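Local coordinates for protein dextranase (Pseudarthrobacter oxydans, PDB 6NZS) that hydrolyses internal alpha-1,6-glucosidic linkages of dextran as an endo-acting glycoside hydrolase of family 49, at residues W14-F20 and D29-S35; A53-I59 and T84-S89; A260-F266 and V283-Y289; V361-Y365 and F384-D388. All blocks are in the same frame, centred on the assembly; numbering follows the deposited sequence.

Interaction 1: W14-F20 and D29-S35; sequences WHDNAVF and DEVRRSS
Asn-17 ND2 donates to the backbone Asp-29 O at 2.8 Å. The N-H points almost straight at the oxygen, but from above the carbonyl plane of Asp-29. The Asn-17 CG sits between its backbone N and carbonyl carbon (chi1 59°), which turns the amide across. ND2 also bonds to Thr-236. Beside it, a short parallel strand pair of the N-terminal Ig-like domain sets Ala-18 beside Val-31 and Val-19 beside Arg-32. Phe-54 of strand 51-58 packs on Ala-18, Val-31 and Arg-33. Val-19 is held through both its N and its O: N donates to Val-31 O, and O accepts from Arg-33 N at 2.9 Å. Val-19 CG1 lies 3.5 Å from Glu-30 CD; Glu-30 OE1 accepts from Gly-27 N. On the Ala-18 side, the extended Arg-33 chain runs alongside Phe-20. Phe-20 CZ is 3.5 Å from Arg-33 CZ, over one face of the guanidinium. Trp-14 CH2 meets the opposite face edge-on, 3.9 Å from Arg-33 CZ, the planes 75° apart. Arg-33 NH2 forms a salt bridge with Asp-38. The guanidinium is thus flanked on both faces by aromatic rings and anchored at its end, which would limit its rotation.

Interaction 2: A53-I59 and T84-S89; sequences AFTYMSI and TMSWSS
Two antiparallel strands of the N-terminal Ig-like domain pair here, through Tyr-56 to Ser-58 and Met-85 to Trp-87. Tyr-56 with Trp-87 and Ser-58 with Met-85 are hydrogen-bonded pairs; Met-57 with Ser-86 is the non-hydrogen-bonded pair between them. The bond from Ser-58 N to Met-85 O is 2.8 Å long and nearly straight. Trp-87 carries the side-chain packing. Its CG sits between the backbone N and the carbonyl carbon (chi1 77°), and the indole leans over the facing strand. Tyr-56 CB makes a CH-pi contact over the face of the six-membered ring, 3.4 Å from Trp-87 CZ2. The phenol ring slides past the five-membered ring at 24° and barely overlaps it. Tyr-56 OH bonds to His-15. Met-57 SD rests 3.8 Å from Thr-84 OG1, and Met-57 CG lies near Ser-86 OG; these hydroxyls bond to Asn-184 and Ser-34. Beyond the ladder, Ser-88 OG donates to Phe-54 O at 2.8 Å. Water 1 donates to that same oxygen and accepts from Ser-89 N at 2.9 Å. The contact is buried: strand bonds, the Ser-88 hydroxyl and a water supply polar partners, while Tyr-56 CB packs the indole face.

Interaction 3: A260-F266 and V283-Y289; sequences AYVKGAF and VLSGEQY
The Tyr-261 ring meets Glu-287 OE1 at its edge, in the ring plane, while the carboxylate stands 82° from it. The Tyr-261 CG is anti to the backbone N (chi1 -166°), which sends the ring alongside Val-283 toward Glu-287. Val-283 CG1 packs obliquely against it, 3.6 Å from Tyr-261 CE2. Tyr-289 brings the edge of its ring to the backbone of Gly-264, and its OH bonds to Tyr-243 O. Glu-287 OE1 is held by two hydroxyls. Tyr-261 OH donates to it at 2.7 Å, nearly in line with the C-O bond. Ser-285 OG donates at 2.6 Å to the lone pair facing away from OE2. Ser-285 OG also accepts from Glu-287 N, an ST turn. Glu-287 OE2 forms a salt bridge with Lys-263 NZ at 3.2 Å, its hydrogen bond weak. That ammonium also bonds to Gly-27 O and Glu-30 O. A phenylalanine in place of Tyr-261 would probably cost Glu-287 OE1 the phenol donor and leave the carboxylate freer to turn. Under this polar cluster the backbones form a parallel ladder. On the other side, Leu-284 CD1 touches Val-262 CG1 and Phe-266 CE2. The two strands belong to successive coils of the beta-solenoid. Strand 235-238 pairs with 260-263, strand 325-335 pairs with 283-285, and Leu-256 of strand 253-256 packs on Val-262 and Leu-284.

Interaction 4: V361-Y365 and F384-D388; sequences VGSWY and FNAND
Asn-385 reaches from its CB, 4.1 Å from Val-361 CA, toward the loop that follows strand 351-361. Its CG is anti to the backbone N (chi1 177°), which carries the amide to the turn at Ser-363. At the tip, OD1 accepts from Ser-363 N at 3.0 Å. The N-H points nearly straight at it (168°), but the donor stands above the plane of the amide carbonyl. ND2 bonds to Trp-406 O and Asn-408 OD1 in the next coil. Ser-363 answers with its own side chain: OG donates to Asn-385 O at 2.7 Å, again from above the carbonyl plane, and CB lies 3.6 Å from Ala-386 CA. Ser-363 is the centre of an inverse gamma turn. Further along, Asn-387 ND2 donates to Trp-364 O at 3.1 Å, and its CB rests 3.2 Å from Tyr-365 O. Asn-387 OD1 accepts from Glu-409 N and Asn-410 N. An alanine at Asn-385 is likely to leave Ser-363 N without its acceptor and break the tie to Trp-406 and Asn-408. The amide bond from Asn-385 ND2 to Asn-408 OD1 on the next coil recalls the asparagine ladders of parallel beta-helices. The contact joins successive solenoid coils: strand 325-335 lies beside 351-361, and strand 398-407 lies beyond 382-386. Met-85 of strand 84-92 covers Val-361, Trp-364 and Asn-385.

How the interactions relate
Interactions 1 and 2 belong to the N-terminal Ig-like domain, whereas interactions 3 and 4 lie in the beta-solenoid. Interaction 1 is partly buried and nearest the surface; the other three are buried, and the centre of interaction 4 is about 6 Å from the centre of the chain. Interaction 2 is antiparallel pairing with aromatic packing. Interactions 1 and 3 are parallel ladders, one with an arginine flanked by aromatic rings, the other with a carboxylate cluster. Interaction 4 relies on side-chain amides that tie a loop to the next coil. His-15 bonds to Tyr-56 within the N-terminal domain; Glu-30 O to Lys-263, Tyr-56 on Tyr-261 and Ser-58 to Trp-364 cross to the solenoid.

Interaction 1: W14-F20 and D29-S35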
# COMPACT_ATOMS: atom_id res chain seq x y z
N TRP A 14 19.89 12.48 -8.14
CA TRP A 14 20.21 12.99 -6.82
C TRP A 14 19.36 14.22 -6.56
O TRP A 14 18.64 14.69 -7.44
CB TRP A 14 21.71 13.35 -6.74
CG TRP A 14 22.23 13.45 -5.36
CD1 TRP A 14 22.58 14.58 -4.69
CD2 TRP A 14 22.47 12.36 -4.46
NE1 TRP A 14 23.01 14.27 -3.43
CE2 TRP A 14 22.96 12.91 -3.26
CE3 TRP A 14 22.32 10.97 -4.55
CZ2 TRP A 14 23.30 12.13 -2.16
CZ3 TRP A 14 22.67 10.19 -3.46
CH2 TRP A 14 23.15 10.78 -2.27
N HIS A 15 19.44 14.73 -5.33
CA HIS A 15 18.83 16.02 -4.97
C HIS A 15 19.89 16.83 -4.25
O HIS A 15 20.30 16.48 -3.14
CB HIS A 15 17.61 15.82 -4.08
CG HIS A 15 16.47 15.15 -4.77
ND1 HIS A 15 15.57 15.83 -5.57
CD2 HIS A 15 16.09 13.85 -4.80
CE1 HIS A 15 14.68 14.97 -6.04
NE2 HIS A 15 14.98 13.76 -5.61
N ASP A 16 20.33 17.93 -4.87
CA ASP A 16 21.36 18.75 -4.25
C ASP A 16 20.83 19.52 -3.05
O ASP A 16 21.63 20.01 -2.24
CB ASP A 16 21.98 19.71 -5.27
CG ASP A 16 22.83 18.99 -6.31
OD1 ASP A 16 23.23 17.83 -6.08
OD2 ASP A 16 23.11 19.60 -7.36
N ASN A 17 19.51 19.62 -2.91
CA ASN A 17 18.86 20.23 -1.76
C ASN A 17 18.49 19.20 -0.69
O ASN A 17 17.60 19.46 0.13
CB ASN A 17 17.61 21.00 -2.22
CG ASN A 17 16.61 20.11 -2.95
OD1 ASN A 17 16.99 19.19 -3.67
ND2 ASN A 17 15.33 20.40 -2.77
N ALA A 18 19.15 18.04 -0.69
CA ALA A 18 18.88 17.02 0.32
C ALA A 18 19.37 17.45 1.69
O ALA A 18 20.35 18.19 1.82
CB ALA A 18 19.58 15.72 -0.07
N VAL A 19 18.68 16.97 2.72
CA VAL A 19 19.06 17.22 4.11
C VAL A 19 18.91 15.93 4.90
O VAL A 19 18.05 15.08 4.62
CB VAL A 19 18.21 18.33 4.77
CG1 VAL A 19 18.39 19.66 4.06
CG2 VAL A 19 16.73 17.93 4.82
N PHE A 20 19.75 15.78 5.92
CA PHE A 20 19.54 14.77 6.94
C PHE A 20 18.64 15.37 8.01
O PHE A 20 18.92 16.47 8.51
CB PHE A 20 20.87 14.34 7.56
CG PHE A 20 21.75 13.55 6.64
CD1 PHE A 20 21.35 12.31 6.15
CD2 PHE A 20 23.00 14.04 6.27
CE1 PHE A 20 22.17 11.58 5.31
CE2 PHE A 20 23.83 13.31 5.42
CZ PHE A 20 23.41 12.07 4.94
N ASP A 29 11.91 23.78 0.46
CA ASP A 29 12.86 23.58 -0.62
C ASP A 29 13.87 22.48 -0.33
O ASP A 29 14.93 22.44 -0.96
CB ASP A 29 13.58 24.89 -0.93
CG ASP A 29 14.32 25.46 0.27
OD1 ASP A 29 14.11 24.97 1.41
OD2 ASP A 29 15.13 26.40 0.08
N GLU A 30 13.57 21.59 0.61
CA GLU A 30 14.47 20.51 1.02
C GLU A 30 13.83 19.16 0.75
O GLU A 30 12.60 19.02 0.71
CB GLU A 30 14.81 20.63 2.51
CG GLU A 30 15.59 21.89 2.87
CD GLU A 30 15.81 22.04 4.36
OE1 GLU A 30 15.10 21.36 5.14
OE2 GLU A 30 16.69 22.85 4.75
N VAL A 31 14.67 18.14 0.58
CA VAL A 31 14.24 16.75 0.45
C VAL A 31 14.93 15.93 1.52
O VAL A 31 16.16 15.99 1.66
CB VAL A 31 14.58 16.18 -0.95
CG1 VAL A 31 14.18 14.72 -1.04
CG2 VAL A 31 13.90 17.00 -2.05
N ARG A 32 14.16 15.15 2.28
CA ARG A 32 14.74 14.32 3.34
C ARG A 32 15.50 13.15 2.73
O ARG A 32 14.93 12.35 1.98
CB ARG A 32 13.64 13.80 4.27
CG ARG A 32 14.17 13.42 5.66
CD ARG A 32 13.13 12.67 6.50
NE ARG A 32 11.86 13.38 6.65
CZ ARG A 32 11.62 14.31 7.57
NH1 ARG A 32 12.56 14.66 8.44
NH2 ARG A 32 10.42 14.90 7.63
N ARG A 33 16.79 13.04 3.06
CA ARG A 33 17.64 11.94 2.63
C ARG A 33 17.67 10.89 3.73
O ARG A 33 17.66 11.23 4.91
CB ARG A 33 19.06 12.46 2.39
CG ARG A 33 20.06 11.37 2.05
CD ARG A 33 21.43 11.94 1.75
NE ARG A 33 22.42 10.87 1.74
CZ ARG A 33 23.73 11.06 1.60
NH1 ARG A 33 24.20 12.29 1.45
NH2 ARG A 33 24.55 10.03 1.63
N SER A 34 17.73 9.62 3.35
CA SER A 34 17.85 8.56 4.35
C SER A 34 19.11 8.73 5.20
O SER A 34 20.22 8.85 4.67
CB SER A 34 17.88 7.18 3.70
OG SER A 34 18.05 6.16 4.68
N SER A 35 18.93 8.70 6.52
CA SER A 35 20.06 8.70 7.44
C SER A 35 20.71 7.33 7.58
O SER A 35 21.79 7.23 8.17
CB SER A 35 19.58 9.11 8.83
OG SER A 35 19.03 10.41 8.80

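Interaction 2: A53-I59 and T84-S89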
# COMPACT_ATOMS: atom_id res chain seq x y z
N ALA A 53 22.30 6.45 -6.42
CA ALA A 53 20.87 6.66 -6.57
C ALA A 53 20.34 7.19 -5.25
O ALA A 53 20.65 6.63 -4.20
CB ALA A 53 20.14 5.36 -6.92
N PHE A 54 19.58 8.27 -5.30
CA PHE A 54 19.11 8.90 -4.07
C PHE A 54 18.24 7.93 -3.27
O PHE A 54 17.45 7.18 -3.84
CB PHE A 54 18.29 10.14 -4.39
CG PHE A 54 18.09 11.04 -3.22
CD1 PHE A 54 19.13 11.85 -2.78
CD2 PHE A 54 16.89 11.07 -2.53
CE1 PHE A 54 18.97 12.69 -1.69
CE2 PHE A 54 16.71 11.92 -1.44
CZ PHE A 54 17.75 12.73 -1.02
N THR A 55 18.39 7.97 -1.94
CA THR A 55 17.49 7.25 -1.05
C THR A 55 16.71 8.28 -0.25
O THR A 55 17.28 9.00 0.58
CB THR A 55 18.22 6.27 -0.13
OG1 THR A 55 19.00 5.36 -0.92
CG2 THR A 55 17.22 5.47 0.69
N TYR A 56 15.41 8.36 -0.53
CA TYR A 56 14.47 9.20 0.19
C TYR A 56 14.16 8.60 1.55
O TYR A 56 14.44 7.43 1.81
CB TYR A 56 13.15 9.27 -0.58
CG TYR A 56 13.31 9.83 -1.98
CD1 TYR A 56 13.33 11.20 -2.19
CD2 TYR A 56 13.44 8.99 -3.09
CE1 TYR A 56 13.49 11.73 -3.46
CE2 TYR A 56 13.59 9.51 -4.36
CZ TYR A 56 13.63 10.88 -4.54
OH TYR A 56 13.78 11.40 -5.81
N MET A 57 13.55 9.40 2.43
CA MET A 57 13.12 8.87 3.72
C MET A 57 11.87 9.60 4.21
O MET A 57 11.77 10.83 4.13
CB MET A 57 14.22 8.94 4.79
CG MET A 57 13.86 8.20 6.08
SD MET A 57 15.20 8.14 7.28
CE MET A 57 15.22 9.84 7.81
N SER A 58 10.92 8.82 4.74
CA SER A 58 9.72 9.34 5.38
C SER A 58 9.75 8.96 6.85
O SER A 58 10.21 7.88 7.21
CB SER A 58 8.48 8.74 4.71
OG SER A 58 7.31 9.00 5.45
N ILE A 59 9.30 9.88 7.71
CA ILE A 59 9.20 9.61 9.14
C ILE A 59 7.78 9.95 9.60
O ILE A 59 7.07 10.72 8.94
CB ILE A 59 10.27 10.38 9.95
CG1 ILE A 59 9.98 11.89 10.00
CG2 ILE A 59 11.65 10.13 9.38
CD1 ILE A 59 10.95 12.66 10.92
N THR A 84 11.18 4.48 10.65
CA THR A 84 11.30 5.29 9.44
C THR A 84 11.18 4.37 8.25
O THR A 84 11.35 3.15 8.36
CB THR A 84 12.65 6.03 9.33
OG1 THR A 84 13.72 5.09 9.09
CG2 THR A 84 12.95 6.83 10.58
N MET A 85 10.88 4.96 7.09
CA MET A 85 10.82 4.21 5.84
C MET A 85 11.66 4.93 4.80
O MET A 85 11.31 6.03 4.38
CB MET A 85 9.38 4.01 5.36
CG MET A 85 9.30 3.26 4.02
SD MET A 85 7.64 2.72 3.57
CE MET A 85 7.39 1.41 4.76
N SER A 86 12.75 4.30 4.39
CA SER A 86 13.60 4.82 3.32
C SER A 86 13.30 4.07 2.04
O SER A 86 12.89 2.90 2.06
CB SER A 86 15.09 4.64 3.65
OG SER A 86 15.46 5.38 4.80
N TRP A 87 13.49 4.73 0.90
CA TRP A 87 13.29 4.05 -0.37
C TRP A 87 14.12 4.72 -1.45
O TRP A 87 14.34 5.94 -1.42
CB TRP A 87 11.81 3.99 -0.80
CG TRP A 87 11.27 5.28 -1.36
CD1 TRP A 87 11.15 5.62 -2.68
CD2 TRP A 87 10.77 6.41 -0.62
NE1 TRP A 87 10.61 6.88 -2.81
CE2 TRP A 87 10.37 7.38 -1.55
CE3 TRP A 87 10.63 6.68 0.75
CZ2 TRP A 87 9.84 8.61 -1.17
CZ3 TRP A 87 10.10 7.91 1.13
CH2 TRP A 87 9.72 8.86 0.18
N SER A 88 14.60 3.91 -2.39
CA SER A 88 15.38 4.40 -3.52
C SER A 88 14.78 3.85 -4.79
O SER A 88 14.55 2.64 -4.90
CB SER A 88 16.84 3.93 -3.39
OG SER A 88 17.62 4.41 -4.48
N SER A 89 14.53 4.74 -5.75
CA SER A 89 14.08 4.36 -7.09
C SER A 89 15.19 4.59 -8.11
O SER A 89 16.01 5.50 -7.99
CB SER A 89 12.87 5.21 -7.52
OG SER A 89 11.72 4.82 -6.79
O HOH W 1 15.58 7.44 -5.89

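Interaction 3: A260-F266 and V283-Y289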
# COMPACT_ATOMS: atom_id res chain seq x y z
N ALA A 260 11.85 14.21 -9.98
CA ALA A 260 10.95 15.24 -9.49
C ALA A 260 10.41 14.83 -8.12
O ALA A 260 10.08 13.67 -7.90
CB ALA A 260 9.79 15.45 -10.46
N TYR A 261 10.34 15.80 -7.21
CA TYR A 261 9.78 15.61 -5.88
C TYR A 261 8.79 16.74 -5.65
O TYR A 261 9.18 17.90 -5.51
CB TYR A 261 10.89 15.64 -4.83
CG TYR A 261 10.48 15.14 -3.45
CD1 TYR A 261 9.83 15.96 -2.55
CD2 TYR A 261 10.75 13.83 -3.07
CE1 TYR A 261 9.47 15.50 -1.30
CE2 TYR A 261 10.39 13.36 -1.81
CZ TYR A 261 9.75 14.20 -0.94
OH TYR A 261 9.40 13.72 0.31
N VAL A 262 7.50 16.40 -5.65
CA VAL A 262 6.42 17.37 -5.53
C VAL A 262 5.75 17.16 -4.18
O VAL A 262 5.18 16.10 -3.92
CB VAL A 262 5.40 17.21 -6.67
CG1 VAL A 262 4.25 18.20 -6.48
CG2 VAL A 262 6.09 17.41 -8.02
N LYS A 263 5.80 18.18 -3.32
CA LYS A 263 5.03 18.18 -2.08
C LYS A 263 3.67 18.79 -2.41
O LYS A 263 3.58 19.98 -2.75
CB LYS A 263 5.75 19.00 -1.02
CG LYS A 263 7.18 18.56 -0.80
CD LYS A 263 7.89 19.40 0.24
CE LYS A 263 9.34 18.95 0.37
NZ LYS A 263 9.97 19.55 1.57
N GLY A 264 2.62 17.97 -2.36
CA GLY A 264 1.29 18.43 -2.75
C GLY A 264 0.36 17.27 -3.06
O GLY A 264 0.61 16.13 -2.66
N ALA A 265 -0.73 17.60 -3.76
CA ALA A 265 -1.79 16.65 -4.09
C ALA A 265 -2.55 17.22 -5.28
O ALA A 265 -2.48 18.42 -5.56
CB ALA A 265 -2.73 16.42 -2.91
N PHE A 266 -3.26 16.35 -5.99
CA PHE A 266 -3.93 16.74 -7.23
C PHE A 266 -5.37 16.29 -7.22
O PHE A 266 -5.67 15.13 -6.89
CB PHE A 266 -3.23 16.15 -8.46
CG PHE A 266 -1.89 16.74 -8.74
CD1 PHE A 266 -1.78 17.96 -9.39
CD2 PHE A 266 -0.73 16.08 -8.36
CE1 PHE A 266 -0.54 18.52 -9.65
CE2 PHE A 266 0.51 16.63 -8.63
CZ PHE A 266 0.61 17.85 -9.26
N VAL A 283 8.06 11.56 -7.30
CA VAL A 283 7.44 11.44 -5.98
C VAL A 283 6.40 12.54 -5.79
O VAL A 283 6.65 13.70 -6.11
CB VAL A 283 8.49 11.52 -4.85
CG1 VAL A 283 7.82 11.42 -3.48
CG2 VAL A 283 9.53 10.42 -5.02
N LEU A 284 5.23 12.15 -5.27
CA LEU A 284 4.20 13.08 -4.82
C LEU A 284 4.04 12.83 -3.33
O LEU A 284 3.60 11.75 -2.92
CB LEU A 284 2.88 12.82 -5.55
CG LEU A 284 1.71 13.75 -5.20
CD1 LEU A 284 2.03 15.17 -5.62
CD2 LEU A 284 0.42 13.27 -5.85
N SER A 285 4.38 13.82 -2.50
CA SER A 285 4.42 13.66 -1.05
C SER A 285 3.40 14.57 -0.38
O SER A 285 3.33 15.76 -0.68
CB SER A 285 5.81 14.00 -0.52
OG SER A 285 5.78 13.99 0.90
N GLY A 286 2.63 14.01 0.55
CA GLY A 286 1.67 14.78 1.32
C GLY A 286 2.20 15.28 2.65
O GLY A 286 1.41 15.64 3.53
N GLU A 287 3.53 15.32 2.77
CA GLU A 287 4.19 15.59 4.05
C GLU A 287 3.80 16.93 4.66
O GLU A 287 3.87 17.09 5.89
CB GLU A 287 5.70 15.52 3.86
CG GLU A 287 6.27 16.64 2.99
CD GLU A 287 7.68 16.33 2.52
OE1 GLU A 287 7.83 15.43 1.66
OE2 GLU A 287 8.63 16.97 3.00
N GLN A 288 3.42 17.91 3.84
CA GLN A 288 3.10 19.24 4.37
C GLN A 288 1.70 19.32 4.95
O GLN A 288 1.40 20.28 5.67
CB GLN A 288 3.27 20.32 3.30
CG GLN A 288 4.67 20.35 2.71
CD GLN A 288 4.86 21.43 1.65
OE1 GLN A 288 4.09 21.54 0.71
NE2 GLN A 288 5.92 22.22 1.80
N TYR A 289 0.84 18.34 4.68
CA TYR A 289 -0.54 18.39 5.13
C TYR A 289 -0.67 17.75 6.51
O TYR A 289 -0.05 16.73 6.80
CB TYR A 289 -1.47 17.66 4.15
CG TYR A 289 -1.45 18.23 2.75
CD1 TYR A 289 -1.89 19.53 2.50
CD2 TYR A 289 -1.00 17.47 1.68
CE1 TYR A 289 -1.88 20.06 1.23
CE2 TYR A 289 -0.99 17.99 0.40
CZ TYR A 289 -1.42 19.28 0.18
OH TYR A 289 -1.40 19.79 -1.10
O HOH W 2 8.60 19.93 3.53

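Interaction 4: V361-Y365 and F384-D388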
# COMPACT_ATOMS: atom_id res chain seq x y z
N VAL A 361 4.16 4.91 0.05
CA VAL A 361 5.15 4.77 1.12
C VAL A 361 4.83 5.77 2.23
O VAL A 361 4.18 6.79 2.02
CB VAL A 361 6.60 4.98 0.63
CG1 VAL A 361 6.96 3.97 -0.44
CG2 VAL A 361 6.81 6.40 0.10
N GLY A 362 5.33 5.47 3.43
CA GLY A 362 5.17 6.42 4.53
C GLY A 362 3.74 6.63 4.98
O GLY A 362 3.36 7.76 5.31
N SER A 363 2.95 5.56 5.07
CA SER A 363 1.54 5.66 5.43
C SER A 363 1.38 5.48 6.95
O SER A 363 0.84 4.49 7.45
CB SER A 363 0.73 4.63 4.65
OG SER A 363 0.74 4.93 3.26
N TRP A 364 1.84 6.50 7.68
CA TRP A 364 1.91 6.39 9.14
C TRP A 364 0.56 6.58 9.82
O TRP A 364 0.27 5.90 10.80
CB TRP A 364 2.92 7.40 9.67
CG TRP A 364 4.26 7.31 9.00
CD1 TRP A 364 4.79 8.18 8.09
CD2 TRP A 364 5.23 6.27 9.18
NE1 TRP A 364 6.04 7.77 7.71
CE2 TRP A 364 6.34 6.60 8.36
CE3 TRP A 364 5.29 5.12 9.97
CZ2 TRP A 364 7.48 5.80 8.29
CZ3 TRP A 364 6.43 4.32 9.90
CH2 TRP A 364 7.51 4.66 9.07
N TYR A 365 -0.24 7.53 9.34
CA TYR A 365 -1.53 7.83 9.97
C TYR A 365 -2.54 6.72 9.67
O TYR A 365 -2.45 6.02 8.66
CB TYR A 365 -2.09 9.13 9.38
CG TYR A 365 -1.31 10.39 9.67
CD1 TYR A 365 -0.99 10.75 10.98
CD2 TYR A 365 -0.89 11.22 8.64
CE1 TYR A 365 -0.28 11.92 11.24
CE2 TYR A 365 -0.18 12.38 8.88
CZ TYR A 365 0.12 12.72 10.19
OH TYR A 365 0.84 13.88 10.44
N PHE A 384 2.55 -1.27 -1.79
CA PHE A 384 1.70 -0.49 -0.91
C PHE A 384 2.15 -0.63 0.53
O PHE A 384 2.16 -1.73 1.08
CB PHE A 384 0.24 -0.94 -0.99
CG PHE A 384 -0.44 -0.52 -2.25
CD1 PHE A 384 -0.37 -1.31 -3.39
CD2 PHE A 384 -1.16 0.66 -2.31
CE1 PHE A 384 -0.99 -0.92 -4.57
CE2 PHE A 384 -1.79 1.07 -3.48
CZ PHE A 384 -1.71 0.27 -4.61
N ASN A 385 2.48 0.50 1.15
CA ASN A 385 2.49 0.62 2.60
C ASN A 385 1.21 1.37 2.96
O ASN A 385 0.91 2.40 2.35
CB ASN A 385 3.72 1.44 3.00
CG ASN A 385 3.82 1.72 4.50
OD1 ASN A 385 4.11 2.84 4.88
ND2 ASN A 385 3.65 0.70 5.32
N ALA A 386 0.43 0.82 3.89
CA ALA A 386 -0.84 1.44 4.26
C ALA A 386 -1.19 1.12 5.71
O ALA A 386 -0.89 0.02 6.20
CB ALA A 386 -2.00 1.02 3.33
N ASN A 387 -1.83 2.08 6.39
CA ASN A 387 -2.32 1.92 7.76
C ASN A 387 -3.84 1.95 7.81
O ASN A 387 -4.45 2.49 8.74
CB ASN A 387 -1.70 2.94 8.71
CG ASN A 387 -1.78 2.50 10.16
OD1 ASN A 387 -2.04 1.34 10.46
ND2 ASN A 387 -1.54 3.43 11.08
N ASP A 388 -4.47 1.38 6.79
CA ASP A 388 -5.90 1.16 6.72
C ASP A 388 -6.11 0.11 5.64
O ASP A 388 -5.15 -0.52 5.18
CB ASP A 388 -6.65 2.47 6.49
CG ASP A 388 -7.96 2.51 7.26
OD1 ASP A 388 -8.83 1.68 6.95
OD2 ASP A 388 -8.10 3.33 8.20